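Side-chain contacts in mercuric reductase (Metallosphaera sedula, PDB 4YWO), which probably reduces mercuric ion to elemental mercury at the expense of NADPH, working as a homodimer with bound FAD: residues 51-54 and 58-61; 304-307 and 311-314; 352-357 and 419-424; 392-395 and 400-403. All blocks are in the same frame, centred on the assembly; numbering follows the deposited sequence.

Interaction 1: 51-54 and 58-61; sequences GTCV and CVPS. With FAD (flavin-adenine dinucleotide), chain B.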
loop_
_atom_site.group_PDB
_atom_site.type_symbol
_atom_site.label_atom_id
_atom_site.label_comp_id
_atom_site.label_asym_id
_atom_site.label_seq_id
_atom_site.Cartn_x
_atom_site.Cartn_y
_atom_site.Cartn_z
ATOM N N GLY A 51 -16.317 19.064 11.452
ATOM C CA GLY A 51 -15.075 19.666 11.827
ATOM C C GLY A 51 -14.032 19.812 10.748
ATOM O O GLY A 51 -14.388 20.144 9.614
ATOM N N THR A 52 -12.761 19.720 11.095
ATOM C CA THR A 52 -11.711 20.110 10.224
ATOM C C THR A 52 -11.468 19.153 9.075
ATOM O O THR A 52 -11.283 19.625 7.943
ATOM C CB THR A 52 -10.405 20.242 11.039
ATOM O OG1 THR A 52 -10.594 21.356 11.981
ATOM C CG2 THR A 52 -9.206 20.533 10.159
ATOM N N CYS A 53 -11.396 17.860 9.376
ATOM C CA CYS A 53 -10.961 16.852 8.417
ATOM C C CYS A 53 -11.723 16.913 7.102
ATOM O O CYS A 53 -11.126 17.053 6.035
ATOM C CB CYS A 53 -11.084 15.453 9.026
ATOM S SG CYS A 53 -10.651 14.107 7.898
ATOM N N VAL A 54 -13.042 16.798 7.183
ATOM C CA VAL A 54 -13.861 16.732 5.985
ATOM C C VAL A 54 -13.972 18.048 5.290
ATOM O O VAL A 54 -14.120 18.134 4.078
ATOM C CB VAL A 54 -15.223 16.029 6.262
ATOM C CG1 VAL A 54 -16.182 16.908 7.044
ATOM C CG2 VAL A 54 -15.865 15.612 4.971
ATOM N N CYS A 58 -8.054 17.078 5.682
ATOM C CA CYS A 58 -7.542 15.936 4.947
ATOM C C CYS A 58 -8.283 15.677 3.651
ATOM O O CYS A 58 -7.665 15.337 2.642
ATOM C CB CYS A 58 -7.576 14.681 5.824
ATOM S SG CYS A 58 -7.871 15.004 7.578
ATOM N N VAL A 59 -9.603 15.824 3.664
ATOM C CA VAL A 59 -10.352 15.469 2.444
ATOM C C VAL A 59 -10.127 16.455 1.274
ATOM O O VAL A 59 -9.683 16.046 0.183
ATOM C CB VAL A 59 -11.840 15.267 2.744
ATOM C CG1 VAL A 59 -12.626 15.160 1.501
ATOM C CG2 VAL A 59 -11.963 14.054 3.643
ATOM N N PRO A 60 -10.327 17.792 1.478
ATOM C CA PRO A 60 -10.104 18.672 0.350
ATOM C C PRO A 60 -8.586 18.770 -0.045
ATOM O O PRO A 60 -8.271 18.908 -1.261
ATOM C CB PRO A 60 -10.544 20.056 0.897
ATOM C CG PRO A 60 -10.674 19.824 2.370
ATOM C CD PRO A 60 -11.044 18.475 2.584
ATOM N N SER A 61 -7.680 18.589 0.927
ATOM C CA SER A 61 -6.243 18.724 0.654
ATOM C C SER A 61 -5.756 17.504 -0.213
ATOM O O SER A 61 -5.061 17.685 -1.258
ATOM C CB SER A 61 -5.402 18.967 1.838
ATOM O OG SER A 61 -5.494 17.942 2.749
HETATM P PA FAD B . -11.979 19.300 15.174
HETATM O O1A FAD B . -12.512 18.412 14.075
HETATM O O2A FAD B . -11.541 20.710 14.856
HETATM O O5B FAD B . -13.082 19.368 16.345
HETATM C C5B FAD B . -13.499 20.624 16.875
HETATM C C4B FAD B . -14.954 20.875 16.499
HETATM O O4B FAD B . -15.711 21.176 17.674
HETATM C C3B FAD B . -15.082 22.053 15.547
HETATM O O3B FAD B . -15.682 21.629 14.319
HETATM C C2B FAD B . -15.974 23.063 16.239
HETATM O O2B FAD B . -17.151 23.293 15.459
HETATM C C1B FAD B . -16.349 22.453 17.581
HETATM N N9A FAD B . -15.876 23.331 18.680
HETATM C C8A FAD B . -14.625 23.803 18.826
HETATM N N7A FAD B . -14.520 24.579 19.936
HETATM C C5A FAD B . -15.732 24.610 20.522
HETATM C C6A FAD B . -16.319 25.242 21.727
HETATM N N6A FAD B . -15.570 26.016 22.549
HETATM N N1A FAD B . -17.628 25.019 21.979
HETATM C C2A FAD B . -18.384 24.252 21.171
HETATM N N3A FAD B . -17.916 23.648 20.063
HETATM C C4A FAD B . -16.622 23.786 19.690
HETATM N N1 FAD B . -4.969 14.389 9.475
HETATM C C2 FAD B . -4.765 13.173 8.909
HETATM O O2 FAD B . -4.777 12.160 9.641
HETATM N N3 FAD B . -4.549 13.012 7.590
HETATM C C4 FAD B . -4.520 14.045 6.740
HETATM O O4 FAD B . -4.318 13.863 5.519
HETATM C C4X FAD B . -4.735 15.410 7.278
HETATM N N5 FAD B . -4.721 16.505 6.486
HETATM C C5X FAD B . -4.920 17.738 7.008
HETATM C C6 FAD B . -4.901 18.850 6.173
HETATM C C7 FAD B . -5.104 20.120 6.701
HETATM C C7M FAD B . -5.084 21.323 5.795
HETATM C C8 FAD B . -5.342 20.292 8.159
HETATM C C8M FAD B . -5.562 21.670 8.727
HETATM C C9 FAD B . -5.361 19.184 8.997
HETATM C C9A FAD B . -5.159 17.914 8.469
HETATM N N10 FAD B . -5.176 16.785 9.311
HETATM C C10 FAD B . -4.966 15.517 8.736
HETATM C "C1'" FAD B . -5.408 16.925 10.751
HETATM C "C2'" FAD B . -6.844 16.530 11.075
HETATM O "O2'" FAD B . -7.741 17.250 10.223
HETATM C "C3'" FAD B . -7.177 16.830 12.532
HETATM O "O3'" FAD B . -6.184 16.241 13.379
HETATM C "C4'" FAD B . -8.550 16.283 12.902
HETATM O "O4'" FAD B . -9.560 17.007 12.192
HETATM C "C5'" FAD B . -8.800 16.400 14.401
HETATM O "O5'" FAD B . -10.204 16.422 14.649
HETATM P P FAD B . -10.775 16.939 16.062
HETATM O O1P FAD B . -12.215 16.497 16.178
HETATM O O2P FAD B . -9.784 16.568 17.138
HETATM O O3P FAD B . -10.753 18.539 15.886
#

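Interaction 2: 304-307 and 311-314; sequences AGDV and KMLE. With FAD (flavin-adenine dinucleotide), chain B.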
loop_
_atom_site.group_PDB
_atom_site.type_symbol
_atom_site.label_atom_id
_atom_site.label_comp_id
_atom_site.label_asym_id
_atom_site.label_seq_id
_atom_site.Cartn_x
_atom_site.Cartn_y
_atom_site.Cartn_z
ATOM N N ALA A 304 -9.982 14.623 23.926
ATOM C CA ALA A 304 -9.588 13.752 22.786
ATOM C C ALA A 304 -9.342 14.652 21.595
ATOM O O ALA A 304 -10.032 15.683 21.413
ATOM C CB ALA A 304 -10.673 12.789 22.487
ATOM N N GLY A 305 -8.393 14.228 20.742
ATOM C CA GLY A 305 -8.151 14.933 19.503
ATOM C C GLY A 305 -7.129 16.021 19.571
ATOM O O GLY A 305 -6.204 16.090 20.418
ATOM N N ASP A 306 -7.211 16.977 18.600
ATOM C CA ASP A 306 -6.202 17.965 18.481
ATOM C C ASP A 306 -6.133 18.896 19.679
ATOM O O ASP A 306 -5.066 19.487 19.919
ATOM C CB ASP A 306 -6.509 18.908 17.287
ATOM C CG ASP A 306 -6.294 18.335 15.936
ATOM O OD1 ASP A 306 -5.900 17.174 15.818
ATOM O OD2 ASP A 306 -6.516 19.152 14.951
ATOM N N VAL A 307 -7.214 18.952 20.423
ATOM C CA VAL A 307 -7.246 19.862 21.652
ATOM C C VAL A 307 -6.206 19.384 22.693
ATOM O O VAL A 307 -5.784 20.145 23.574
ATOM C CB VAL A 307 -8.625 19.931 22.272
ATOM C CG1 VAL A 307 -9.012 18.684 23.035
ATOM C CG2 VAL A 307 -8.752 21.160 23.242
ATOM N N LYS A 311 -0.088 14.797 18.651
ATOM C CA LYS A 311 -0.147 14.635 17.224
ATOM C C LYS A 311 -1.542 15.025 16.752
ATOM O O LYS A 311 -2.530 14.748 17.467
ATOM C CB LYS A 311 0.056 13.167 16.857
ATOM C CG LYS A 311 1.467 12.709 17.168
ATOM C CD LYS A 311 1.689 11.257 16.877
ATOM C CE LYS A 311 3.081 10.969 17.477
ATOM N NZ LYS A 311 3.537 9.672 17.055
ATOM N N MET A 312 -1.586 15.592 15.559
ATOM C CA MET A 312 -2.851 16.031 15.024
ATOM C C MET A 312 -3.170 15.173 13.791
ATOM O O MET A 312 -2.700 15.453 12.662
ATOM C CB MET A 312 -2.883 17.549 14.806
ATOM C CG MET A 312 -2.751 18.210 16.204
ATOM S SD MET A 312 -2.878 19.963 16.035
ATOM C CE MET A 312 -2.631 20.600 17.728
ATOM N N LEU A 313 -3.987 14.180 14.003
ATOM C CA LEU A 313 -4.311 13.211 12.967
ATOM C C LEU A 313 -5.757 12.806 13.099
ATOM O O LEU A 313 -6.203 12.495 14.249
ATOM C CB LEU A 313 -3.455 11.983 13.174
ATOM C CG LEU A 313 -1.930 12.151 12.985
ATOM C CD1 LEU A 313 -1.166 11.033 13.673
ATOM C CD2 LEU A 313 -1.620 12.079 11.487
ATOM N N GLU A 314 -6.461 12.604 11.994
ATOM C CA GLU A 314 -7.829 12.209 12.041
ATOM C C GLU A 314 -8.052 10.867 12.683
ATOM O O GLU A 314 -8.964 10.667 13.507
ATOM C CB GLU A 314 -8.428 12.293 10.638
ATOM C CG GLU A 314 -9.906 12.056 10.607
ATOM C CD GLU A 314 -10.308 10.560 10.575
ATOM O OE1 GLU A 314 -9.492 9.600 10.436
ATOM O OE2 GLU A 314 -11.517 10.244 10.750
HETATM P PA FAD B . -11.979 19.300 15.174
HETATM O O1A FAD B . -12.512 18.412 14.075
HETATM O O2A FAD B . -11.541 20.710 14.856
HETATM O O5B FAD B . -13.082 19.368 16.345
HETATM C C5B FAD B . -13.499 20.624 16.875
HETATM C C4B FAD B . -14.954 20.875 16.499
HETATM O O4B FAD B . -15.711 21.176 17.674
HETATM C C3B FAD B . -15.082 22.053 15.547
HETATM O O3B FAD B . -15.682 21.629 14.319
HETATM C C2B FAD B . -15.974 23.063 16.239
HETATM O O2B FAD B . -17.151 23.293 15.459
HETATM C C1B FAD B . -16.349 22.453 17.581
HETATM N N9A FAD B . -15.876 23.331 18.680
HETATM C C8A FAD B . -14.625 23.803 18.826
HETATM N N7A FAD B . -14.520 24.579 19.936
HETATM C C5A FAD B . -15.732 24.610 20.522
HETATM C C6A FAD B . -16.319 25.242 21.727
HETATM N N6A FAD B . -15.570 26.016 22.549
HETATM N N1A FAD B . -17.628 25.019 21.979
HETATM C C2A FAD B . -18.384 24.252 21.171
HETATM N N3A FAD B . -17.916 23.648 20.063
HETATM C C4A FAD B . -16.622 23.786 19.690
HETATM N N1 FAD B . -4.969 14.389 9.475
HETATM C C2 FAD B . -4.765 13.173 8.909
HETATM O O2 FAD B . -4.777 12.160 9.641
HETATM N N3 FAD B . -4.549 13.012 7.590
HETATM C C4 FAD B . -4.520 14.045 6.740
HETATM O O4 FAD B . -4.318 13.863 5.519
HETATM C C4X FAD B . -4.735 15.410 7.278
HETATM N N5 FAD B . -4.721 16.505 6.486
HETATM C C5X FAD B . -4.920 17.738 7.008
HETATM C C6 FAD B . -4.901 18.850 6.173
HETATM C C7 FAD B . -5.104 20.120 6.701
HETATM C C7M FAD B . -5.084 21.323 5.795
HETATM C C8 FAD B . -5.342 20.292 8.159
HETATM C C8M FAD B . -5.562 21.670 8.727
HETATM C C9 FAD B . -5.361 19.184 8.997
HETATM C C9A FAD B . -5.159 17.914 8.469
HETATM N N10 FAD B . -5.176 16.785 9.311
HETATM C C10 FAD B . -4.966 15.517 8.736
HETATM C "C1'" FAD B . -5.408 16.925 10.751
HETATM C "C2'" FAD B . -6.844 16.530 11.075
HETATM O "O2'" FAD B . -7.741 17.250 10.223
HETATM C "C3'" FAD B . -7.177 16.830 12.532
HETATM O "O3'" FAD B . -6.184 16.241 13.379
HETATM C "C4'" FAD B . -8.550 16.283 12.902
HETATM O "O4'" FAD B . -9.560 17.007 12.192
HETATM C "C5'" FAD B . -8.800 16.400 14.401
HETATM O "O5'" FAD B . -10.204 16.422 14.649
HETATM P P FAD B . -10.775 16.939 16.062
HETATM O O1P FAD B . -12.215 16.497 16.178
HETATM O O2P FAD B . -9.784 16.568 17.138
HETATM O O3P FAD B . -10.753 18.539 15.886
HETATM O O HOH W 1 -3.413 15.668 19.924
HETATM O O HOH W 2 -5.736 14.475 16.589
#

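Interaction 3: 352-357 and 419-424; sequences ARVGLT and LAIRFG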
loop_
_atom_site.group_PDB
_atom_site.type_symbol
_atom_site.label_atom_id
_atom_site.label_comp_id
_atom_site.label_asym_id
_atom_site.label_seq_id
_atom_site.Cartn_x
_atom_site.Cartn_y
_atom_site.Cartn_z
ATOM N N ALA A 352 6.397 8.767 5.115
ATOM C CA ALA A 352 5.547 8.114 6.110
ATOM C C ALA A 352 6.387 7.704 7.318
ATOM O O ALA A 352 7.579 7.379 7.164
ATOM C CB ALA A 352 4.985 6.874 5.519
ATOM N N ARG A 353 5.790 7.665 8.481
ATOM C CA ARG A 353 6.496 7.237 9.667
ATOM C C ARG A 353 5.527 6.612 10.669
ATOM O O ARG A 353 4.321 6.869 10.678
ATOM C CB ARG A 353 7.133 8.457 10.316
ATOM C CG ARG A 353 6.204 9.499 10.803
ATOM C CD ARG A 353 6.839 10.701 11.458
ATOM N NE ARG A 353 7.437 10.349 12.703
ATOM C CZ ARG A 353 8.225 11.200 13.383
ATOM N NH1 ARG A 353 8.431 12.427 12.888
ATOM N NH2 ARG A 353 8.799 10.802 14.496
ATOM N N VAL A 354 6.067 5.677 11.449
ATOM C CA VAL A 354 5.321 5.141 12.610
ATOM C C VAL A 354 6.347 4.734 13.664
ATOM O O VAL A 354 7.411 4.221 13.312
ATOM C CB VAL A 354 4.396 3.966 12.194
ATOM C CG1 VAL A 354 5.107 2.828 11.510
ATOM C CG2 VAL A 354 3.508 3.483 13.348
ATOM N N GLY A 355 6.065 4.982 14.937
ATOM C CA GLY A 355 6.947 4.499 16.016
ATOM C C GLY A 355 8.128 5.524 16.182
ATOM O O GLY A 355 8.113 6.713 15.816
ATOM N N LEU A 356 9.170 4.979 16.799
ATOM C CA LEU A 356 10.287 5.801 17.239
ATOM C C LEU A 356 11.273 6.085 16.104
ATOM O O LEU A 356 11.562 5.210 15.243
ATOM C CB LEU A 356 11.020 5.006 18.306
ATOM C CG LEU A 356 10.225 4.616 19.540
ATOM C CD1 LEU A 356 11.186 3.904 20.502
ATOM C CD2 LEU A 356 9.687 5.831 20.190
ATOM N N THR A 357 11.882 7.245 16.184
ATOM C CA THR A 357 13.055 7.483 15.354
ATOM C C THR A 357 14.234 6.701 15.962
ATOM O O THR A 357 14.190 6.265 17.088
ATOM C CB THR A 357 13.454 8.979 15.279
ATOM O OG1 THR A 357 13.826 9.419 16.622
ATOM C CG2 THR A 357 12.371 9.840 14.688
ATOM N N LEU A 419 1.053 -2.396 12.332
ATOM C CA LEU A 419 0.576 -3.653 12.871
ATOM C C LEU A 419 1.752 -4.442 13.383
ATOM O O LEU A 419 1.682 -5.051 14.495
ATOM C CB LEU A 419 -0.188 -4.396 11.780
ATOM C CG LEU A 419 -0.941 -5.640 12.209
ATOM C CD1 LEU A 419 -2.076 -5.281 13.132
ATOM C CD2 LEU A 419 -1.471 -6.433 11.004
ATOM N N ALA A 420 2.865 -4.453 12.627
ATOM C CA ALA A 420 4.093 -5.155 13.071
ATOM C C ALA A 420 4.516 -4.601 14.418
ATOM O O ALA A 420 4.858 -5.375 15.354
ATOM C CB ALA A 420 5.187 -4.976 12.056
ATOM N N ILE A 421 4.519 -3.310 14.611
ATOM C CA ILE A 421 4.929 -2.680 15.863
ATOM C C ILE A 421 3.985 -3.053 16.994
ATOM O O ILE A 421 4.444 -3.489 18.072
ATOM C CB ILE A 421 5.028 -1.137 15.770
ATOM C CG1 ILE A 421 6.222 -0.725 14.852
ATOM C CG2 ILE A 421 5.234 -0.500 17.158
ATOM C CD1 ILE A 421 6.296 0.693 14.385
ATOM N N ARG A 422 2.670 -3.002 16.745
ATOM C CA ARG A 422 1.705 -3.455 17.797
ATOM C C ARG A 422 1.923 -4.886 18.208
ATOM O O ARG A 422 1.786 -5.264 19.407
ATOM C CB ARG A 422 0.279 -3.268 17.306
ATOM C CG ARG A 422 -0.008 -1.786 17.197
ATOM C CD ARG A 422 -1.490 -1.491 17.088
ATOM N NE ARG A 422 -2.125 -1.756 18.385
ATOM C CZ ARG A 422 -2.952 -2.751 18.706
ATOM N NH1 ARG A 422 -3.278 -3.734 17.905
ATOM N NH2 ARG A 422 -3.378 -2.790 19.963
ATOM N N PHE A 423 2.272 -5.777 17.329
ATOM C CA PHE A 423 2.476 -7.181 17.629
ATOM C C PHE A 423 3.863 -7.455 18.211
ATOM O O PHE A 423 4.167 -8.613 18.521
ATOM C CB PHE A 423 2.183 -8.026 16.398
ATOM C CG PHE A 423 0.662 -8.408 16.292
ATOM C CD1 PHE A 423 0.195 -9.545 16.965
ATOM C CD2 PHE A 423 -0.246 -7.601 15.757
ATOM C CE1 PHE A 423 -1.148 -9.899 16.915
ATOM C CE2 PHE A 423 -1.588 -7.987 15.640
ATOM C CZ PHE A 423 -2.031 -9.097 16.275
ATOM N N GLY A 424 4.731 -6.450 18.266
ATOM C CA GLY A 424 6.132 -6.689 18.691
ATOM C C GLY A 424 6.866 -7.593 17.736
ATOM O O GLY A 424 7.706 -8.395 18.148
#

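Interaction 4: 392-395 and 400-403; sequences KMVT and IVGV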
loop_
_atom_site.group_PDB
_atom_site.type_symbol
_atom_site.label_atom_id
_atom_site.label_comp_id
_atom_site.label_asym_id
_atom_site.label_seq_id
_atom_site.Cartn_x
_atom_site.Cartn_y
_atom_site.Cartn_z
ATOM N N LYS A 392 13.588 3.017 6.396
ATOM C CA LYS A 392 14.440 2.881 7.604
ATOM C C LYS A 392 13.658 2.136 8.660
ATOM O O LYS A 392 12.482 2.437 8.920
ATOM C CB LYS A 392 14.795 4.231 8.142
ATOM C CG LYS A 392 15.762 4.245 9.308
ATOM C CD LYS A 392 16.215 5.712 9.538
ATOM C CE LYS A 392 17.344 5.759 10.495
ATOM N NZ LYS A 392 17.812 7.179 10.679
ATOM N N MET A 393 14.295 1.169 9.273
ATOM C CA MET A 393 13.687 0.310 10.297
ATOM C C MET A 393 14.509 0.352 11.557
ATOM O O MET A 393 15.758 0.328 11.453
ATOM C CB MET A 393 13.484 -1.107 9.767
ATOM C CG MET A 393 12.792 -2.130 10.720
ATOM S SD MET A 393 12.484 -3.701 9.957
ATOM C CE MET A 393 11.029 -3.291 9.012
ATOM N N VAL A 394 13.861 0.498 12.688
ATOM C CA VAL A 394 14.521 0.602 13.972
ATOM C C VAL A 394 14.030 -0.480 14.905
ATOM O O VAL A 394 12.818 -0.710 14.999
ATOM C CB VAL A 394 14.238 1.948 14.626
ATOM C CG1 VAL A 394 14.943 2.097 15.961
ATOM C CG2 VAL A 394 14.497 3.158 13.727
ATOM N N THR A 395 14.959 -1.231 15.544
ATOM C CA THR A 395 14.507 -2.318 16.460
ATOM C C THR A 395 15.059 -2.013 17.841
ATOM O O THR A 395 16.079 -1.363 17.976
ATOM C CB THR A 395 14.950 -3.743 16.071
ATOM O OG1 THR A 395 16.423 -3.798 16.099
ATOM C CG2 THR A 395 14.457 -4.120 14.657
ATOM N N ILE A 400 10.647 -4.669 16.316
ATOM C CA ILE A 400 10.501 -3.444 15.465
ATOM C C ILE A 400 9.735 -2.410 16.231
ATOM O O ILE A 400 8.590 -2.676 16.757
ATOM C CB ILE A 400 9.813 -3.798 14.192
ATOM C CG1 ILE A 400 10.614 -4.824 13.360
ATOM C CG2 ILE A 400 9.558 -2.522 13.336
ATOM C CD1 ILE A 400 9.909 -5.616 12.308
ATOM N N VAL A 401 10.323 -1.262 16.413
ATOM C CA VAL A 401 9.760 -0.149 17.029
ATOM C C VAL A 401 9.583 1.149 16.248
ATOM O O VAL A 401 8.982 2.123 16.750
ATOM C CB VAL A 401 10.412 0.183 18.388
ATOM C CG1 VAL A 401 10.330 -1.020 19.345
ATOM C CG2 VAL A 401 11.839 0.685 18.244
ATOM N N GLY A 402 10.132 1.210 15.036
ATOM C CA GLY A 402 9.958 2.400 14.215
ATOM C C GLY A 402 10.205 1.998 12.793
ATOM O O GLY A 402 11.084 1.198 12.446
ATOM N N VAL A 403 9.420 2.617 11.900
ATOM C CA VAL A 403 9.622 2.502 10.452
ATOM C C VAL A 403 9.361 3.865 9.852
ATOM O O VAL A 403 8.342 4.516 10.178
ATOM C CB VAL A 403 8.705 1.425 9.807
ATOM C CG1 VAL A 403 8.781 1.454 8.304
ATOM C CG2 VAL A 403 8.895 0.050 10.395
#

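Interaction 1: 51-54 and 58-61
Cys53 and Cys58 bring their CA atoms within 5.0 Å where helix 51-56 gives way to helix 58-78, and the step is pinned by a nearly straight bond from Val59 N to Cys53 O (3.1 Å, 173° at the hydrogen). The two residues are the redox disulfide pair, and their sulfurs meet above one face of the flavin. Cys53 SG stands anti to its backbone N (chi1 177°) and reaches across to Cys58 SG at 2.9 Å. That separation, longer than a disulfide bond, and the almost eclipsed first torsion of Cys58 (chi1 -13°) leave the state in doubt; a mixture of oxidised and reduced forms is possible. Cys58 SG sits over the isoalloxazine rings, its 3.2 Å approach to FAD C10 sharing that doubt. Glu314 of the same chain and Phe437 of the second subunit pack on both cysteines. Behind the sulfurs, Val54 CG2 lies 4.4 Å from Val59 CG2, and the Pro60 ring sets CD 3.4 Å from Val54 O, a buried carbonyl with no hydrogen-bond partner. At the other end Thr52 grips the adenosine-side phosphate twice, N to FAD O1A and OG1 to FAD O2A (3.1 Å). This is the CxxxxC redox motif of the pyridine nucleotide-disulfide oxidoreductases. Cys58 lies against the flavin and Cys53 farther out, consistent with electrons passing between flavin and the cysteine pair.

Interaction 2: 304-307 and 311-314
Asp306 and Met312, CA atoms 5.2 Å apart, mark the closest backbone approach of two loop segments that exchange no direct hydrogen bond; waters fill the gap instead. One lies between Gly305 O and Lys311 O. The other donates to Asp306 OD1 (2.8 Å) and accepts from Leu313 N (3.1 Å). The Met312 chain runs extended beyond CG (chi2 -177°, chi3 -177°) and crosses the Asp306 side chain at about a right angle: its CB comes within 3.2 Å of Asp306 OD1, its sulfur passes the carboxylate carbon, and CE ends 3.5 Å from Asp306 O. The carboxylate is thereby flanked by a hydrophobic chain while its oxygens stay engaged. OD1 takes a short bond from the ribityl hydroxyl FAD O3' (2.6 Å) besides the water, and OD2 is bonded to Ser146. The Asp306 backbone N holds FAD O2P at 3.0 Å, beside Gly305, whose CA packs against the same phosphate oxygen. Leu313 occupies the N-cap of helix 314-330, and the first helical amide, Glu314 N, bonds to FAD O2 (2.9 Å, 152° at the hydrogen). The loop after strand 301-303 thus fixes pyrophosphate, ribityl chain and flavin in turn. With a helix N-terminus aimed at the flavin C2 carbonyl, negative charge on the reduced ring would probably be stabilised there.

Interaction 3: 352-357 and 419-424
Ile421 meets Val354 tip to tip, and its delta methyl does nearly all the touching. With CG1 anti to the carbonyl carbon (chi1 -69°) and CD1 stretched on beyond it (chi2 166°), the side chain leaves the helix and ends between the two branches of the valine. Ile421 CD1 lies 3.8 Å from Val354 CG1 and 4.1 Å from Val354 CG2, so the methyl rests on the fork rather than on a single branch. The same CD1 also approaches the strand backbone, 3.9 Å from Val354 O. Gly355, at positive phi and with no side chain, lets the methyl Ile421 CD1 approach its CA to 4.2 Å. No hydrogen bond joins the two segments, and the side-chain contact is apolar. In the fold, helix 414-422 packs on one face of the antiparallel sheet of the dimerisation domain, with Val354, near the end of strand 350-355, also packing on Ile414, Ala417 and Ala418 one or two turns earlier. The helix closes in a Schellman motif at Gly424, three residues after Ile421, where Gly424 N bonds to Ile421 O at 3.0 Å. Its other side belongs to the dimer: Ala420 packs on Leu419 of the second subunit, and the ring of Phe423 meets Phe423 of that subunit with the planes at about 50°.

Interaction 4: 392-395 and 400-403
Val394 faces both Val401 and Gly402 in a classic beta bulge, set in the hairpin of strands 390-396 and 399-407, whose short segments run antiparallel at 155°. Val394 O receives Val401 N at 2.9 Å and, more weakly, Gly402 N at 3.3 Å, while Val394 N returns a bond to Gly402 O. The extra residue is taken up at Val401, where psi falls to -8°, and the register shifts by one, so that Met393 pairs with Val403 but Thr395 with Ile400. The tight part lies on the face that carries these four side chains. Met393 stretches out from the backbone and turns only at its last bond (chi3 -79°): SD comes 4.0 Å from Ile400 CD1, and the bent CE lies 4.2 Å from Val403 CG2, the two chains running side by side. Thr395 CG2 lies 4.1 Å from Ile400 CG1 at the other end. Phe451 and Val447 pack on Met393, Leu430 on Ile400 and Leu444 on Val403, so helices 427-431 and 442-449 and the loop at Phe451 pack on this face. The Val394 side is looser. Gly402 brings no side chain to it, and Val401 is partly exposed, with Leu356, just after the neighbouring strand 350-355, beside it. Lys392 leads away from the hairpin altogether, its NZ held by salt bridges to Glu214 and Glu216. Across the bulge, one methyl pair joins the valines: Val394 CG1 to Val401 CG2, 4.1 Å.

How the interactions relate
The four contacts follow the chain as two pairs, except that the hairpin of interaction 4 falls between the two segments of interaction 3. Interactions 1 and 2, centres 13 Å apart, belong to the FAD-binding part and hold one cofactor from different sides, touching where Cys53 SG packs on Glu314 CG. Interactions 3 and 4, centres 7 Å apart, share the antiparallel sheet of the dimerisation domain: strands 350-355 and 399-407 are neighbours in it, and Ile421 bears on both. The pairs stand 19 to 30 Å apart between centres. Interactions 1, 2 and 3 all reach the second subunit, whose Phe437 O bonds to FAD, so the flavin site is built from both subunits.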